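Local coordinates for 3-hydroxyisobutyrate dehydrogenase (Thermus thermophilus, PDB 2CVZ), which catalyses the NADP-dependent oxidation of 3-hydroxyisobutyrate, a step of valine catabolism, at residues C[7-12]-C[33-38]; C[12-17]-C[40-45]; C[61-64]-C[68-71]; C[83-88]-C[139-144]. One frame throughout, in Å; residues are numbered along the deposited sequence.

Interaction 1. Residues C[7-12]-C[33-38]; sequences IGLGAM and FEKALR. With NDP (NADPH dihydro-nicotinamide-adenine-dinucleotide phosphate), chain G.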
# COMPACT_ATOMS: atom_id res chain seq x y z
N ILE C 7 -35.28 17.79 6.10
CA ILE C 7 -34.98 17.09 7.34
C ILE C 7 -33.47 16.99 7.52
O ILE C 7 -32.77 16.51 6.63
CB ILE C 7 -35.56 15.66 7.33
CG1 ILE C 7 -37.09 15.71 7.26
CG2 ILE C 7 -35.10 14.90 8.56
CD1 ILE C 7 -37.74 14.36 7.06
N GLY C 8 -32.98 17.45 8.67
CA GLY C 8 -31.56 17.39 8.93
C GLY C 8 -30.86 18.70 8.62
O GLY C 8 -30.27 18.86 7.55
N LEU C 9 -30.93 19.64 9.55
CA LEU C 9 -30.31 20.95 9.37
C LEU C 9 -28.89 20.98 9.91
O LEU C 9 -28.59 21.70 10.86
CB LEU C 9 -31.17 22.02 10.06
CG LEU C 9 -32.65 22.00 9.67
CD1 LEU C 9 -33.41 23.05 10.47
CD2 LEU C 9 -32.79 22.27 8.17
N GLY C 10 -28.01 20.20 9.30
CA GLY C 10 -26.63 20.15 9.74
C GLY C 10 -25.73 21.12 9.00
O GLY C 10 -26.20 22.12 8.46
N ALA C 11 -24.43 20.83 8.98
CA ALA C 11 -23.46 21.69 8.31
C ALA C 11 -23.92 21.95 6.88
O ALA C 11 -23.82 23.07 6.38
CB ALA C 11 -22.09 21.02 8.30
N MSE C 12 -24.43 20.91 6.24
CA MSE C 12 -24.91 21.01 4.87
C MSE C 12 -26.39 21.34 4.78
O MSE C 12 -26.79 22.24 4.04
CB MSE C 12 -24.67 19.69 4.13
CG MSE C 12 -23.21 19.34 3.94
SE MSE C 12 -22.25 20.65 2.89
CE MSE C 12 -23.08 20.31 1.19
N PHE C 33 -34.27 20.50 17.80
CA PHE C 33 -35.21 21.51 17.31
C PHE C 33 -34.80 22.97 17.38
O PHE C 33 -35.24 23.76 16.55
CB PHE C 33 -36.56 21.33 18.00
CG PHE C 33 -37.72 21.81 17.18
CD1 PHE C 33 -38.52 22.86 17.60
CD2 PHE C 33 -38.01 21.20 15.96
CE1 PHE C 33 -39.59 23.30 16.83
CE2 PHE C 33 -39.07 21.64 15.17
CZ PHE C 33 -39.87 22.69 15.61
N GLU C 34 -33.97 23.35 18.35
CA GLU C 34 -33.53 24.74 18.44
C GLU C 34 -32.98 25.18 17.08
O GLU C 34 -33.10 26.35 16.69
CB GLU C 34 -32.45 24.91 19.51
CG GLU C 34 -32.94 24.66 20.93
CD GLU C 34 -33.49 23.26 21.14
OE1 GLU C 34 -32.75 22.28 20.87
OE2 GLU C 34 -34.65 23.13 21.58
N LYS C 35 -32.38 24.24 16.37
CA LYS C 35 -31.79 24.49 15.05
C LYS C 35 -32.89 24.83 14.04
O LYS C 35 -32.70 25.67 13.16
CB LYS C 35 -31.03 23.25 14.59
CG LYS C 35 -30.17 23.45 13.35
CD LYS C 35 -28.77 23.94 13.71
CE LYS C 35 -28.01 22.87 14.49
NZ LYS C 35 -26.58 23.25 14.70
N ALA C 36 -34.03 24.16 14.16
CA ALA C 36 -35.15 24.40 13.27
C ALA C 36 -35.72 25.79 13.53
O ALA C 36 -36.00 26.54 12.60
CB ALA C 36 -36.23 23.34 13.47
N LEU C 37 -35.88 26.13 14.81
CA LEU C 37 -36.41 27.44 15.19
C LEU C 37 -35.52 28.55 14.66
O LEU C 37 -36.01 29.55 14.14
CB LEU C 37 -36.52 27.55 16.72
CG LEU C 37 -37.55 26.68 17.42
CD1 LEU C 37 -37.51 26.96 18.92
CD2 LEU C 37 -38.94 26.95 16.87
N ARG C 38 -34.21 28.39 14.81
CA ARG C 38 -33.25 29.38 14.34
C ARG C 38 -33.34 29.54 12.83
O ARG C 38 -33.23 30.63 12.29
CB ARG C 38 -31.85 28.91 14.74
CG ARG C 38 -30.76 29.78 14.12
CD ARG C 38 -29.41 29.59 14.83
NE ARG C 38 -28.31 29.61 13.85
CZ ARG C 38 -27.57 28.49 13.73
NH1 ARG C 38 -27.85 27.43 14.47
NH2 ARG C 38 -26.56 28.46 12.86
PA NDP G . -23.70 17.19 10.35
O1A NDP G . -23.38 18.59 10.39
O2A NDP G . -23.07 16.17 11.27
O5B NDP G . -25.33 17.10 10.49
C5B NDP G . -25.98 15.82 10.53
C4B NDP G . -27.45 16.18 10.64
O4B NDP G . -28.16 14.91 10.74
C3B NDP G . -27.87 17.01 11.81
O3B NDP G . -28.95 17.90 11.40
C2B NDP G . -28.37 16.05 12.81
O2B NDP G . -29.23 16.52 13.85
C1B NDP G . -28.94 14.99 11.92
N9A NDP G . -29.01 13.66 12.59
C8A NDP G . -27.96 12.85 13.06
N7A NDP G . -28.42 11.73 13.59
C5A NDP G . -29.78 11.78 13.48
C6A NDP G . -30.84 10.91 13.84
N6A NDP G . -30.57 9.75 14.44
N1A NDP G . -32.12 11.27 13.57
C2A NDP G . -32.38 12.45 12.96
N3A NDP G . -31.46 13.34 12.58
C4A NDP G . -30.16 12.95 12.87
O3 NDP G . -23.54 16.62 8.89
PN NDP G . -23.12 17.20 7.46
O1N NDP G . -21.75 17.70 7.59
O2N NDP G . -24.25 18.13 7.11
O5D NDP G . -23.28 15.89 6.56
C5D NDP G . -24.59 15.27 6.32
C4D NDP G . -24.43 14.38 5.04
O4D NDP G . -23.89 15.21 4.01
C3D NDP G . -23.41 13.26 5.24
O3D NDP G . -23.89 12.08 4.58
C2D NDP G . -22.13 13.81 4.66
O2D NDP G . -21.25 12.74 4.37
C1D NDP G . -22.76 14.57 3.42
N1N NDP G . -21.89 15.64 2.84
C2N NDP G . -21.19 16.50 3.73
C3N NDP G . -20.38 17.53 3.12
C7N NDP G . -19.62 18.47 3.97
O7N NDP G . -18.68 19.16 3.54
N7N NDP G . -19.95 18.63 5.26
C4N NDP G . -20.33 17.63 1.72
C5N NDP G . -21.02 16.79 0.89
C6N NDP G . -21.80 15.80 1.45
P2B NDP G . -28.74 17.26 15.12
O1X NDP G . -29.81 16.98 16.10
O2X NDP G . -28.60 18.71 14.80
O3X NDP G . -27.40 16.68 15.57
O HOH W 1 -25.83 23.24 11.77
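Leu9 and Lys35 meet through different first torsions: Leu9 holds CG anti to its carbonyl carbon (chi1 -52°), sending CD1 to the helix, while Lys35 places CG anti to the backbone N (chi1 -170°) and then bends at chi2 and chi3, which folds its methylenes over the Leu9 carbonyl. Leu9 CD1 reaches the helix backbone, 3.6 Å from Ala36 CA, and also touches the Ala36 methyl. Lys35 CG lies 3.4 Å from Leu9 O, with CD and CE following close by, so the aliphatic part of the lysine packs against a polar atom without bonding to it directly. The ammonium group reaches that oxygen through a water, which accepts from Lys35 NZ at 3.0 Å and donates to Leu9 O at 3.3 Å. Leu9 sits at the centre of an inverse gamma turn, and its side chain also rests on Tyr14 and Ala17 of helix 13-23, wedged between the two helices.

Farther along the loop the backbone grips the cofactor. Ala11 N donates an almost straight bond to O1A of NADPH (2.8 Å, 174°), and Met12 N donates to O2N (2.9 Å), one amide for each phosphate. Selenomethionine Met12, bent at chi2 and chi3, lays its SE 3.6 Å from C3N of the nicotinamide. A CB on Gly10 would collide with O5B of the dinucleotide. Gly8, Gly10 and Gly13 fit the GxGxxG pattern, and this strand-turn-helix with amides on the diphosphate is the hallmark of a Rossmann dinucleotide-binding fold.

Interaction 2. Residues C[12-17]-C[40-45]; sequences MGYPMA and QEEFGS. With NDP (NADPH dihydro-nicotinamide-adenine-dinucleotide phosphate), chain G.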
# COMPACT_ATOMS: atom_id res chain seq x y z
N MSE C 12 -24.43 20.91 6.24
CA MSE C 12 -24.91 21.01 4.87
C MSE C 12 -26.39 21.34 4.78
O MSE C 12 -26.79 22.24 4.04
CB MSE C 12 -24.67 19.69 4.13
CG MSE C 12 -23.21 19.34 3.94
SE MSE C 12 -22.25 20.65 2.89
CE MSE C 12 -23.08 20.31 1.19
N GLY C 13 -27.21 20.62 5.55
CA GLY C 13 -28.64 20.83 5.52
C GLY C 13 -29.14 22.22 5.87
O GLY C 13 -30.07 22.72 5.23
N TYR C 14 -28.54 22.84 6.88
CA TYR C 14 -28.97 24.17 7.29
C TYR C 14 -28.94 25.16 6.11
O TYR C 14 -29.97 25.72 5.74
CB TYR C 14 -28.08 24.67 8.44
CG TYR C 14 -28.64 25.88 9.17
CD1 TYR C 14 -29.61 25.73 10.17
CD2 TYR C 14 -28.21 27.16 8.86
CE1 TYR C 14 -30.13 26.84 10.84
CE2 TYR C 14 -28.72 28.28 9.52
CZ TYR C 14 -29.67 28.11 10.50
OH TYR C 14 -30.18 29.22 11.14
N PRO C 15 -27.76 25.39 5.51
CA PRO C 15 -27.73 26.33 4.38
C PRO C 15 -28.54 25.85 3.17
O PRO C 15 -29.17 26.65 2.49
CB PRO C 15 -26.23 26.47 4.08
CG PRO C 15 -25.67 25.15 4.53
CD PRO C 15 -26.40 24.90 5.82
N MSE C 16 -28.52 24.55 2.91
CA MSE C 16 -29.27 24.00 1.78
C MSE C 16 -30.75 24.31 1.91
O MSE C 16 -31.39 24.77 0.95
CB MSE C 16 -29.07 22.48 1.71
CG MSE C 16 -27.71 22.07 1.21
SE MSE C 16 -27.45 20.16 1.36
CE MSE C 16 -28.61 19.58 -0.05
N ALA C 17 -31.30 24.07 3.10
CA ALA C 17 -32.71 24.33 3.35
C ALA C 17 -32.96 25.83 3.28
O ALA C 17 -34.08 26.27 3.04
CB ALA C 17 -33.11 23.79 4.71
N GLN C 40 -35.95 29.05 10.93
CA GLN C 40 -37.17 29.77 10.61
C GLN C 40 -36.93 31.27 10.73
O GLN C 40 -37.36 32.05 9.89
CB GLN C 40 -38.30 29.35 11.55
CG GLN C 40 -39.57 30.17 11.38
CD GLN C 40 -40.70 29.70 12.27
OE1 GLN C 40 -40.99 28.51 12.34
NE2 GLN C 40 -41.35 30.64 12.95
N GLU C 41 -36.24 31.66 11.79
CA GLU C 41 -35.93 33.07 12.03
C GLU C 41 -34.94 33.62 11.01
O GLU C 41 -35.01 34.80 10.63
CB GLU C 41 -35.34 33.25 13.43
CG GLU C 41 -36.29 32.91 14.57
CD GLU C 41 -37.51 33.81 14.59
OE1 GLU C 41 -37.34 35.05 14.55
OE2 GLU C 41 -38.64 33.29 14.65
N GLU C 42 -34.03 32.78 10.54
CA GLU C 42 -33.03 33.22 9.59
C GLU C 42 -33.43 33.19 8.12
O GLU C 42 -32.98 34.04 7.35
CB GLU C 42 -31.75 32.39 9.78
CG GLU C 42 -30.54 32.98 9.06
CD GLU C 42 -29.26 32.18 9.27
OE1 GLU C 42 -29.13 31.54 10.34
OE2 GLU C 42 -28.39 32.21 8.39
N PHE C 43 -34.27 32.24 7.73
CA PHE C 43 -34.66 32.12 6.32
C PHE C 43 -36.13 32.21 5.95
O PHE C 43 -36.47 32.27 4.77
CB PHE C 43 -34.12 30.80 5.76
CG PHE C 43 -32.63 30.66 5.86
CD1 PHE C 43 -32.06 29.85 6.83
CD2 PHE C 43 -31.80 31.32 4.96
CE1 PHE C 43 -30.68 29.70 6.91
CE2 PHE C 43 -30.42 31.17 5.03
CZ PHE C 43 -29.86 30.36 6.01
N GLY C 44 -37.02 32.20 6.93
CA GLY C 44 -38.44 32.27 6.60
C GLY C 44 -39.08 30.91 6.39
O GLY C 44 -40.17 30.81 5.82
N SER C 45 -38.40 29.86 6.83
CA SER C 45 -38.93 28.52 6.72
C SER C 45 -39.88 28.37 7.90
O SER C 45 -40.03 29.30 8.69
CB SER C 45 -37.81 27.49 6.81
OG SER C 45 -37.03 27.70 7.98
PA NDP G . -23.70 17.19 10.35
O1A NDP G . -23.38 18.59 10.39
O2A NDP G . -23.07 16.17 11.27
O5B NDP G . -25.33 17.10 10.49
C5B NDP G . -25.98 15.82 10.53
C4B NDP G . -27.45 16.18 10.64
O4B NDP G . -28.16 14.91 10.74
C3B NDP G . -27.87 17.01 11.81
O3B NDP G . -28.95 17.90 11.40
C2B NDP G . -28.37 16.05 12.81
O2B NDP G . -29.23 16.52 13.85
C1B NDP G . -28.94 14.99 11.92
N9A NDP G . -29.01 13.66 12.59
C8A NDP G . -27.96 12.85 13.06
N7A NDP G . -28.42 11.73 13.59
C5A NDP G . -29.78 11.78 13.48
C6A NDP G . -30.84 10.91 13.84
N6A NDP G . -30.57 9.75 14.44
N1A NDP G . -32.12 11.27 13.57
C2A NDP G . -32.38 12.45 12.96
N3A NDP G . -31.46 13.34 12.58
C4A NDP G . -30.16 12.95 12.87
O3 NDP G . -23.54 16.62 8.89
PN NDP G . -23.12 17.20 7.46
O1N NDP G . -21.75 17.70 7.59
O2N NDP G . -24.25 18.13 7.11
O5D NDP G . -23.28 15.89 6.56
C5D NDP G . -24.59 15.27 6.32
C4D NDP G . -24.43 14.38 5.04
O4D NDP G . -23.89 15.21 4.01
C3D NDP G . -23.41 13.26 5.24
O3D NDP G . -23.89 12.08 4.58
C2D NDP G . -22.13 13.81 4.66
O2D NDP G . -21.25 12.74 4.37
C1D NDP G . -22.76 14.57 3.42
N1N NDP G . -21.89 15.64 2.84
C2N NDP G . -21.19 16.50 3.73
C3N NDP G . -20.38 17.53 3.12
C7N NDP G . -19.62 18.47 3.97
O7N NDP G . -18.68 19.16 3.54
N7N NDP G . -19.95 18.63 5.26
C4N NDP G . -20.33 17.63 1.72
C5N NDP G . -21.02 16.79 0.89
C6N NDP G . -21.80 15.80 1.45
P2B NDP G . -28.74 17.26 15.12
O1X NDP G . -29.81 16.98 16.10
O2X NDP G . -28.60 18.71 14.80
O3X NDP G . -27.40 16.68 15.57
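Tyr14 and Phe43 form an offset edge-to-face pair between helices 13-23 and 34-43 of the Rossmann fold, the Phe43 edge directed at the Tyr14 face. The ring planes stand at 66° with centroids 5.7 Å apart, and the nearest carbons are Tyr14 CE2 and Phe43 CE1 at 3.6 Å. Tyr14, with CG anti to the backbone N (chi1 -165°), reaches across to helix 34-43 and there meets Glu42 as well. The extended Glu42 chain runs at about a right angle to the tyrosine, and Glu42 CG lies over one face of Phe43, toward the rim of that ring. One glutamate thus touches both members of the aromatic pair. Arg38 makes a cation-pi contact with Tyr14, and His39 packs edge-to-face with the same ring. Replacing Tyr14 by an alanine would probably open a gap beside Phe43 and leave the Glu42 carboxylate without its hydroxyl partner. The helix carrying Glu42 and Phe43 ends at Phe43, and Gly44 follows with positive phi. Tyr14 OH donates to Glu42 OE1 at 2.7 Å, arriving 47° out of the carboxylate plane, while OE1 itself lies at the edge of the tyrosine ring.

Interaction 3. Residues C[61-64]-C[68-71]; sequences TCLP and EVYE. With NDP (NADPH dihydro-nicotinamide-adenine-dinucleotide phosphate), chain G.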
# COMPACT_ATOMS: atom_id res chain seq x y z
N THR C 61 -33.70 15.24 2.56
CA THR C 61 -33.00 14.77 3.74
C THR C 61 -31.50 14.88 3.52
O THR C 61 -31.01 14.67 2.41
CB THR C 61 -33.32 13.29 4.08
OG1 THR C 61 -33.19 12.48 2.91
CG2 THR C 61 -34.73 13.16 4.64
N CYS C 62 -30.78 15.26 4.57
CA CYS C 62 -29.33 15.34 4.49
C CYS C 62 -28.86 14.94 5.87
O CYS C 62 -28.56 15.79 6.72
CB CYS C 62 -28.86 16.75 4.15
SG CYS C 62 -27.09 16.77 3.78
N LEU C 63 -28.81 13.63 6.08
CA LEU C 63 -28.43 13.04 7.35
C LEU C 63 -27.05 12.37 7.25
O LEU C 63 -26.49 12.26 6.16
CB LEU C 63 -29.50 12.03 7.76
CG LEU C 63 -30.91 12.65 7.81
CD1 LEU C 63 -31.97 11.56 7.90
CD2 LEU C 63 -30.99 13.59 9.00
N PRO C 64 -26.50 11.92 8.39
CA PRO C 64 -25.19 11.27 8.38
C PRO C 64 -25.08 10.07 7.44
O PRO C 64 -24.23 10.05 6.55
CB PRO C 64 -24.99 10.87 9.84
CG PRO C 64 -25.73 11.94 10.58
CD PRO C 64 -27.00 12.06 9.76
N GLU C 68 -29.83 6.72 9.34
CA GLU C 68 -30.70 7.77 9.86
C GLU C 68 -31.83 8.06 8.88
O GLU C 68 -32.94 8.42 9.29
CB GLU C 68 -29.91 9.05 10.13
CG GLU C 68 -28.93 8.94 11.29
CD GLU C 68 -27.79 7.98 11.01
OE1 GLU C 68 -27.06 8.20 10.02
OE2 GLU C 68 -27.62 7.01 11.77
N VAL C 69 -31.56 7.92 7.59
CA VAL C 69 -32.58 8.15 6.57
C VAL C 69 -33.67 7.11 6.77
O VAL C 69 -34.86 7.39 6.63
CB VAL C 69 -32.01 8.02 5.14
CG1 VAL C 69 -33.11 8.24 4.12
CG2 VAL C 69 -30.89 9.03 4.93
N TYR C 70 -33.24 5.89 7.10
CA TYR C 70 -34.15 4.78 7.32
C TYR C 70 -35.09 5.02 8.49
O TYR C 70 -36.30 4.85 8.37
CB TYR C 70 -33.36 3.50 7.56
CG TYR C 70 -33.31 2.57 6.37
CD1 TYR C 70 -34.39 1.74 6.07
CD2 TYR C 70 -32.19 2.51 5.56
CE1 TYR C 70 -34.35 0.87 4.99
CE2 TYR C 70 -32.13 1.64 4.47
CZ TYR C 70 -33.22 0.82 4.19
OH TYR C 70 -33.16 -0.04 3.12
N GLU C 71 -34.54 5.40 9.64
CA GLU C 71 -35.37 5.62 10.81
C GLU C 71 -36.29 6.82 10.66
O GLU C 71 -37.37 6.85 11.26
CB GLU C 71 -34.51 5.74 12.07
CG GLU C 71 -33.56 6.92 12.11
CD GLU C 71 -32.66 6.86 13.33
OE1 GLU C 71 -31.82 5.94 13.40
OE2 GLU C 71 -32.79 7.73 14.21
PA NDP G . -23.70 17.19 10.35
O1A NDP G . -23.38 18.59 10.39
O2A NDP G . -23.07 16.17 11.27
O5B NDP G . -25.33 17.10 10.49
C5B NDP G . -25.98 15.82 10.53
C4B NDP G . -27.45 16.18 10.64
O4B NDP G . -28.16 14.91 10.74
C3B NDP G . -27.87 17.01 11.81
O3B NDP G . -28.95 17.90 11.40
C2B NDP G . -28.37 16.05 12.81
O2B NDP G . -29.23 16.52 13.85
C1B NDP G . -28.94 14.99 11.92
N9A NDP G . -29.01 13.66 12.59
C8A NDP G . -27.96 12.85 13.06
N7A NDP G . -28.42 11.73 13.59
C5A NDP G . -29.78 11.78 13.48
C6A NDP G . -30.84 10.91 13.84
N6A NDP G . -30.57 9.75 14.44
N1A NDP G . -32.12 11.27 13.57
C2A NDP G . -32.38 12.45 12.96
N3A NDP G . -31.46 13.34 12.58
C4A NDP G . -30.16 12.95 12.87
O3 NDP G . -23.54 16.62 8.89
PN NDP G . -23.12 17.20 7.46
O1N NDP G . -21.75 17.70 7.59
O2N NDP G . -24.25 18.13 7.11
O5D NDP G . -23.28 15.89 6.56
C5D NDP G . -24.59 15.27 6.32
C4D NDP G . -24.43 14.38 5.04
O4D NDP G . -23.89 15.21 4.01
C3D NDP G . -23.41 13.26 5.24
O3D NDP G . -23.89 12.08 4.58
C2D NDP G . -22.13 13.81 4.66
O2D NDP G . -21.25 12.74 4.37
C1D NDP G . -22.76 14.57 3.42
N1N NDP G . -21.89 15.64 2.84
C2N NDP G . -21.19 16.50 3.73
C3N NDP G . -20.38 17.53 3.12
C7N NDP G . -19.62 18.47 3.97
O7N NDP G . -18.68 19.16 3.54
N7N NDP G . -19.95 18.63 5.26
C4N NDP G . -20.33 17.63 1.72
C5N NDP G . -21.02 16.79 0.89
C6N NDP G . -21.80 15.80 1.45
P2B NDP G . -28.74 17.26 15.12
O1X NDP G . -29.81 16.98 16.10
O2X NDP G . -28.60 18.71 14.80
O3X NDP G . -27.40 16.68 15.57
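Leu63 packs along its whole length between helix 66-76 and the adenosine half of NADPH. Its CB lies 3.8 Å from Glu68 CB, where the two chains first meet. With CG anti to the carbonyl carbon (chi1 -55°), the branch point then divides the work between two methyls. CD1 turns to the helix, 3.6 Å from Glu68 O and 4.0 Å from Val69 CG2, so it touches both backbone and side chain of the first turn. CD2 goes to the cofactor instead, 3.6 Å from N3A of the adenine and equally near the ribose oxygen O4B. The segments belong to the Rossmann-fold unit made of strand 58-61, its loop and helix 66-76, whose loop and helix line the adenosine end of the dinucleotide site. Pro64 continues this wall: CD and CG pack against O4B and C8A, while CB meets Glu68 OE1 at 3.4 Å. That oxygen has its hydrogen-bond partner in Thr65, within the connecting loop. Glu68 bends at chi2, which carries its carboxylate back over Pro64 while CG stays beside N6A and N7A of the adenine. Three residues on from Glu68, N6A donates to Glu71 OE2 at 3.0 Å with an angle of 152°. Toward the nicotinamide, the ribose hydroxyl O3D lies within bonding distance of two backbone carbonyls, Leu63 O (3.0 Å) and Pro64 O (2.8 Å). Cys62 SG rests against the same ribose, beside O4D.

Interaction 4. Residues C[83-88]-C[139-144]; sequences GTYWVD and VERVRP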
# COMPACT_ATOMS: atom_id res chain seq x y z
N GLY C 83 -47.65 10.23 -4.53
CA GLY C 83 -47.29 11.32 -5.43
C GLY C 83 -46.19 12.21 -4.89
O GLY C 83 -45.79 13.17 -5.55
N THR C 84 -45.70 11.89 -3.70
CA THR C 84 -44.63 12.67 -3.08
C THR C 84 -43.26 12.18 -3.54
O THR C 84 -43.09 11.03 -3.95
CB THR C 84 -44.69 12.57 -1.53
OG1 THR C 84 -45.93 13.11 -1.06
CG2 THR C 84 -43.54 13.34 -0.90
N TYR C 85 -42.27 13.07 -3.47
CA TYR C 85 -40.92 12.73 -3.87
C TYR C 85 -39.98 12.87 -2.68
O TYR C 85 -40.14 13.77 -1.86
CB TYR C 85 -40.46 13.65 -5.01
CG TYR C 85 -41.22 13.43 -6.29
CD1 TYR C 85 -40.87 12.39 -7.16
CD2 TYR C 85 -42.30 14.24 -6.63
CE1 TYR C 85 -41.59 12.17 -8.34
CE2 TYR C 85 -43.02 14.02 -7.81
CZ TYR C 85 -42.66 12.99 -8.65
OH TYR C 85 -43.36 12.78 -9.82
N TRP C 86 -39.02 11.96 -2.59
CA TRP C 86 -38.05 11.98 -1.51
C TRP C 86 -36.68 12.17 -2.13
O TRP C 86 -36.15 11.26 -2.77
CB TRP C 86 -38.10 10.66 -0.73
CG TRP C 86 -37.34 10.69 0.57
CD1 TRP C 86 -36.02 11.01 0.74
CD2 TRP C 86 -37.86 10.41 1.87
NE1 TRP C 86 -35.69 10.95 2.08
CE2 TRP C 86 -36.80 10.58 2.79
CE3 TRP C 86 -39.12 10.03 2.36
CZ2 TRP C 86 -36.96 10.39 4.17
CZ3 TRP C 86 -39.28 9.84 3.73
CH2 TRP C 86 -38.20 10.02 4.62
N VAL C 87 -36.12 13.36 -1.94
CA VAL C 87 -34.80 13.69 -2.48
C VAL C 87 -33.80 13.54 -1.34
O VAL C 87 -33.77 14.35 -0.41
CB VAL C 87 -34.77 15.14 -3.02
CG1 VAL C 87 -33.38 15.48 -3.54
CG2 VAL C 87 -35.80 15.29 -4.13
N ASP C 88 -32.98 12.49 -1.41
CA ASP C 88 -32.01 12.21 -0.37
C ASP C 88 -30.60 12.71 -0.68
O ASP C 88 -29.89 12.12 -1.49
CB ASP C 88 -32.00 10.70 -0.10
CG ASP C 88 -31.17 10.33 1.11
OD1 ASP C 88 -30.94 11.21 1.96
OD2 ASP C 88 -30.76 9.15 1.20
N VAL C 139 -36.68 12.62 -12.03
CA VAL C 139 -35.58 13.58 -12.12
C VAL C 139 -36.04 14.90 -12.73
O VAL C 139 -35.75 15.97 -12.20
CB VAL C 139 -34.42 13.02 -12.97
CG1 VAL C 139 -33.39 14.10 -13.22
CG2 VAL C 139 -33.78 11.84 -12.25
N GLU C 140 -36.77 14.82 -13.83
CA GLU C 140 -37.26 16.02 -14.50
C GLU C 140 -38.21 16.80 -13.60
O GLU C 140 -38.26 18.03 -13.66
CB GLU C 140 -37.98 15.63 -15.80
CG GLU C 140 -38.48 16.83 -16.60
CD GLU C 140 -39.18 16.41 -17.89
OE1 GLU C 140 -40.24 15.75 -17.80
OE2 GLU C 140 -38.68 16.76 -18.98
N ARG C 141 -38.96 16.08 -12.77
CA ARG C 141 -39.92 16.70 -11.87
C ARG C 141 -39.25 17.42 -10.69
O ARG C 141 -39.76 18.44 -10.22
CB ARG C 141 -40.88 15.64 -11.33
CG ARG C 141 -42.03 16.17 -10.49
CD ARG C 141 -43.15 16.74 -11.36
NE ARG C 141 -44.34 17.06 -10.57
CZ ARG C 141 -44.40 18.03 -9.67
NH1 ARG C 141 -43.35 18.80 -9.43
NH2 ARG C 141 -45.53 18.24 -9.00
N VAL C 142 -38.12 16.90 -10.22
CA VAL C 142 -37.43 17.51 -9.09
C VAL C 142 -36.41 18.59 -9.44
O VAL C 142 -36.11 19.44 -8.60
CB VAL C 142 -36.72 16.44 -8.23
CG1 VAL C 142 -37.74 15.43 -7.71
CG2 VAL C 142 -35.64 15.75 -9.03
N ARG C 143 -35.89 18.56 -10.66
CA ARG C 143 -34.89 19.54 -11.08
C ARG C 143 -35.18 20.99 -10.67
O ARG C 143 -34.33 21.66 -10.10
CB ARG C 143 -34.68 19.49 -12.60
CG ARG C 143 -33.70 18.42 -13.06
CD ARG C 143 -33.48 18.50 -14.57
NE ARG C 143 -32.58 17.45 -15.05
CZ ARG C 143 -31.26 17.45 -14.88
NH1 ARG C 143 -30.67 18.45 -14.24
NH2 ARG C 143 -30.53 16.44 -15.36
N PRO C 144 -36.40 21.48 -10.96
CA PRO C 144 -36.75 22.86 -10.61
C PRO C 144 -36.75 23.21 -9.12
O PRO C 144 -36.85 24.38 -8.76
CB PRO C 144 -38.13 23.03 -11.24
CG PRO C 144 -38.70 21.66 -11.17
CD PRO C 144 -37.54 20.80 -11.59
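Strand 85-88 and the end of helix 136-142 come closest at Tyr85 and Val142, whose CA atoms are 7.9 Å apart. This is helix-on-sheet packing in the alpha/beta NADP-binding domain, where the helix lies against one face of the mixed sheet. Tyr85 and Val87, two apart on the strand, both direct CB at the helix, while Trp86 between them points the other way toward helix 66-76. Val142 faces the strand. Its CG1, anti to the carbonyl carbon (chi1 -59°), touches Val87 CG2 at 4.1 Å and Tyr85 CB at 4.2 Å, and the two valines run antiparallel alongside each other. Leu112 of the neighbouring strand 110-117 also touches Val142, and Val87 reaches Val58 and Phe60 on strand 58-61, so the contact is continuous with the apolar layer over the sheet. Nearer the surface, the Tyr85 ring crosses Arg141 at about a right angle and is met by its methylenes. A serine in place of Tyr85 would probably take away the ring that Arg141 CB and CG pack against, leaving that arginine freer to turn. The guanidinium plane is inclined 56° to the ring; the arginine side chain also touches Arg57. The closest approach is Arg141 CG to Tyr85 CE2 at 3.6 Å, with Tyr85 CZ and OH barely farther from the same methylene.

How the interactions relate
Interactions 1 and 2 lie about 7 Å apart between centres and share Met12 and helix 34-43; Leu9 CD2 packs 3.8 Å from Ala17 CB, joining them beside the glycine-rich turn. Interaction 3 lines another part of the NADPH site, about 13 Å from interaction 1 between centres, and the end of strand 4-7 and the residue after strand 58-61 are joined by a probable hydrogen bond from Cys62 N to Ile7 O (3.1 Å). Interaction 4 stands back from the cofactor, the Val87 side chain about 12 Å away. It still meets interaction 3 where Thr61 OG1 lies 2.8 Å from Asp88 OD1 and 3.0 Å from Trp86 NE1, both probable hydrogen bonds.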